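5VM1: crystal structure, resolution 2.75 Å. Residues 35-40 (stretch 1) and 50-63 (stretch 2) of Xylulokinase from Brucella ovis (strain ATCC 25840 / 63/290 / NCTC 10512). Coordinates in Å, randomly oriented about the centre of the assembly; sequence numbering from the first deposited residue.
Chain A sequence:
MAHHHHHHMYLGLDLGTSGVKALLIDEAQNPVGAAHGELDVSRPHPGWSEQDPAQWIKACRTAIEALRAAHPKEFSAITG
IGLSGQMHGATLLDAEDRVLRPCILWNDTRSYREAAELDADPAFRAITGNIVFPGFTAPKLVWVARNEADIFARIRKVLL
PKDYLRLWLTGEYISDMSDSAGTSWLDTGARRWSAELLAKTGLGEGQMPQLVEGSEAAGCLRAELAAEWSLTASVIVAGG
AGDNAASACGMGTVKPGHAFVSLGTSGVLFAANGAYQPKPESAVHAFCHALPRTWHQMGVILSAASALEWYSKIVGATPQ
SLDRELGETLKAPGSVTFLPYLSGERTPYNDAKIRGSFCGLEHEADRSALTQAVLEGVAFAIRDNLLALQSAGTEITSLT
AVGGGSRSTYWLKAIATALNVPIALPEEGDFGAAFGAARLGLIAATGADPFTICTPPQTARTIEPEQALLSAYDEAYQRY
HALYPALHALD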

# COMPACT_ATOMS: atom_id res chain seq x y z
N ALA A 35 13.70 -7.64 -13.39
CA ALA A 35 14.90 -6.85 -13.20
C ALA A 35 14.58 -5.70 -12.26
O ALA A 35 13.42 -5.31 -12.11
CB ALA A 35 15.48 -6.33 -14.52
N HIS A 36 15.62 -5.16 -11.64
CA HIS A 36 15.49 -4.12 -10.63
C HIS A 36 16.39 -2.95 -10.99
O HIS A 36 17.52 -3.13 -11.45
CB HIS A 36 15.88 -4.66 -9.24
CG HIS A 36 15.38 -3.83 -8.11
ND1 HIS A 36 16.19 -2.95 -7.42
CD2 HIS A 36 14.15 -3.74 -7.54
CE1 HIS A 36 15.48 -2.35 -6.48
NE2 HIS A 36 14.24 -2.81 -6.53
N GLY A 37 15.91 -1.74 -10.70
CA GLY A 37 16.69 -0.54 -10.80
C GLY A 37 16.60 0.21 -9.50
O GLY A 37 15.49 0.45 -9.01
N GLU A 38 17.74 0.53 -8.89
CA GLU A 38 17.76 1.10 -7.55
C GLU A 38 17.34 2.56 -7.53
O GLU A 38 17.49 3.29 -8.51
CB GLU A 38 19.15 0.99 -6.93
CG GLU A 38 19.55 -0.40 -6.58
CD GLU A 38 20.78 -0.40 -5.72
OE1 GLU A 38 20.93 -1.32 -4.90
OE2 GLU A 38 21.60 0.54 -5.86
N LEU A 39 16.77 2.97 -6.40
CA LEU A 39 16.35 4.34 -6.16
C LEU A 39 16.84 4.78 -4.80
O LEU A 39 16.87 3.99 -3.85
CB LEU A 39 14.84 4.50 -6.22
CG LEU A 39 14.21 4.62 -7.59
CD1 LEU A 39 12.69 4.59 -7.44
CD2 LEU A 39 14.73 5.88 -8.28
N ASP A 40 17.15 6.06 -4.69
CA ASP A 40 17.57 6.67 -3.45
C ASP A 40 16.45 7.59 -2.99
O ASP A 40 15.56 7.95 -3.77
CB ASP A 40 18.87 7.46 -3.61
CG ASP A 40 20.05 6.67 -3.23
OD1 ASP A 40 19.88 5.78 -2.37
OD2 ASP A 40 21.15 6.92 -3.77
N GLU A 50 12.02 13.06 -0.49
CA GLU A 50 11.91 13.49 -1.87
C GLU A 50 12.63 12.52 -2.80
O GLU A 50 13.46 11.71 -2.37
CB GLU A 50 12.48 14.90 -2.08
CG GLU A 50 11.95 15.89 -1.11
CD GLU A 50 12.44 17.28 -1.38
OE1 GLU A 50 13.67 17.50 -1.52
OE2 GLU A 50 11.58 18.16 -1.50
N GLN A 51 12.33 12.66 -4.09
CA GLN A 51 12.95 11.88 -5.15
C GLN A 51 12.94 12.72 -6.41
O GLN A 51 11.99 13.48 -6.64
CB GLN A 51 12.25 10.54 -5.37
CG GLN A 51 12.85 9.44 -4.60
CD GLN A 51 12.13 8.14 -4.77
OE1 GLN A 51 11.14 8.06 -5.49
NE2 GLN A 51 12.63 7.09 -4.13
N ASP A 52 14.02 12.65 -7.18
CA ASP A 52 14.05 13.28 -8.50
C ASP A 52 13.28 12.39 -9.47
O ASP A 52 13.64 11.22 -9.64
CB ASP A 52 15.49 13.47 -8.98
N PRO A 53 12.22 12.88 -10.12
CA PRO A 53 11.53 12.01 -11.09
C PRO A 53 12.44 11.53 -12.21
O PRO A 53 12.17 10.47 -12.79
CB PRO A 53 10.39 12.90 -11.61
CG PRO A 53 10.13 13.84 -10.49
CD PRO A 53 11.48 14.14 -9.90
N ALA A 54 13.56 12.22 -12.48
CA ALA A 54 14.50 11.68 -13.45
C ALA A 54 15.09 10.37 -12.97
O ALA A 54 15.34 9.47 -13.78
CB ALA A 54 15.63 12.67 -13.75
N GLN A 55 15.30 10.22 -11.66
CA GLN A 55 15.88 8.99 -11.15
C GLN A 55 14.95 7.81 -11.42
O GLN A 55 15.42 6.72 -11.77
CB GLN A 55 16.18 9.11 -9.66
CG GLN A 55 17.65 8.94 -9.32
CD GLN A 55 18.52 10.03 -9.92
OE1 GLN A 55 18.18 11.22 -9.87
NE2 GLN A 55 19.66 9.64 -10.48
N TRP A 56 13.64 8.04 -11.31
CA TRP A 56 12.66 7.01 -11.66
C TRP A 56 12.89 6.49 -13.08
O TRP A 56 12.93 5.28 -13.32
CB TRP A 56 11.24 7.56 -11.57
CG TRP A 56 10.83 8.02 -10.23
CD1 TRP A 56 11.39 7.70 -9.03
CD2 TRP A 56 9.75 8.93 -9.94
NE1 TRP A 56 10.73 8.35 -8.00
CE2 TRP A 56 9.72 9.12 -8.53
CE3 TRP A 56 8.81 9.62 -10.72
CZ2 TRP A 56 8.79 9.94 -7.90
CZ3 TRP A 56 7.89 10.44 -10.09
CH2 TRP A 56 7.89 10.60 -8.71
N ILE A 57 13.06 7.41 -14.04
CA ILE A 57 13.24 7.01 -15.43
C ILE A 57 14.57 6.27 -15.64
O ILE A 57 14.63 5.26 -16.35
CB ILE A 57 13.06 8.23 -16.34
CG1 ILE A 57 11.63 8.76 -16.15
CG2 ILE A 57 13.35 7.88 -17.78
CD1 ILE A 57 11.26 9.89 -17.11
N LYS A 58 15.67 6.76 -15.04
CA LYS A 58 16.93 6.04 -15.18
C LYS A 58 16.82 4.64 -14.59
O LYS A 58 17.37 3.67 -15.14
CB LYS A 58 18.09 6.83 -14.55
N ALA A 59 16.13 4.51 -13.45
CA ALA A 59 15.97 3.20 -12.83
C ALA A 59 15.09 2.29 -13.68
O ALA A 59 15.39 1.11 -13.86
CB ALA A 59 15.36 3.36 -11.43
N CYS A 60 14.03 2.85 -14.24
CA CYS A 60 13.14 2.09 -15.10
C CYS A 60 13.84 1.70 -16.40
O CYS A 60 13.68 0.57 -16.89
CB CYS A 60 11.87 2.90 -15.34
SG CYS A 60 10.54 2.00 -16.09
N ARG A 61 14.62 2.61 -16.98
CA ARG A 61 15.41 2.29 -18.17
C ARG A 61 16.43 1.20 -17.87
O ARG A 61 16.72 0.36 -18.73
CB ARG A 61 16.13 3.53 -18.68
CG ARG A 61 15.30 4.43 -19.58
CD ARG A 61 16.18 5.14 -20.58
NE ARG A 61 15.53 5.27 -21.88
CZ ARG A 61 14.92 6.38 -22.29
NH1 ARG A 61 14.34 6.41 -23.50
NH2 ARG A 61 14.87 7.44 -21.49
N THR A 62 17.00 1.23 -16.67
CA THR A 62 17.97 0.21 -16.29
C THR A 62 17.32 -1.16 -16.26
O THR A 62 17.84 -2.11 -16.85
CB THR A 62 18.57 0.57 -14.91
OG1 THR A 62 19.53 1.63 -15.06
CG2 THR A 62 19.23 -0.64 -14.24
N ALA A 63 16.16 -1.26 -15.62
CA ALA A 63 15.50 -2.55 -15.50
C ALA A 63 14.90 -3.02 -16.83
O ALA A 63 14.91 -4.21 -17.12
CB ALA A 63 14.43 -2.49 -14.40

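How does the start of stretch 2 hold on to stretch 1? Gln51 does so with its side-chain amide, the source of the one hydrogen bond between the stretches: NE2 of Gln51 donates to the backbone O of Asp40 at 3.1 Å, with a bent N-H...O angle of 138°. The other end of the same amide faces its own stretch, where OE1 of Gln51 accepts a short, nearly straight bond of 2.6 Å from NE1 of Trp56. One planar group thus ties the loop end of stretch 1 to the first turns of the helix.

What does Leu39 find beyond Gln51? It finds a pocket lined by Gln55, Trp56 and Ala59, and it gives up more surface to the contact than any other residue here. CD2 of Leu39 lies 3.8 Å from CB of Gln55 and 4.1 Å from CB of Ala59, while CD1 of Leu39 approaches CD1 of Trp56 obliquely at 3.7 Å. The tryptophan leaves its backbone pointing away, but its ring end comes nearer, allowing this apolar contact.

Why can strand and helix run so close? Their axes approach to 6.4 Å, nearly antiparallel at 154°, and small residues meet where Gly37 faces Ala59. CA of Gly37 is 3.7 Å from O of Ala59; a CB on this glycine would fall 2.2 Å from that oxygen, a clash. The methyl of Ala59 also fits against the strand, its CB 3.6 Å from O of Glu38.

How does the contact finish? Thr62 touches the strand lightly, CG2 lying 4.1 Å from O of His36, while its OG1 bonds back to O of Lys58 at 3.0 Å within the helix. Ala63 then meets Ala35, their CB atoms 4.0 Å apart, an apolar pairing of two methyls.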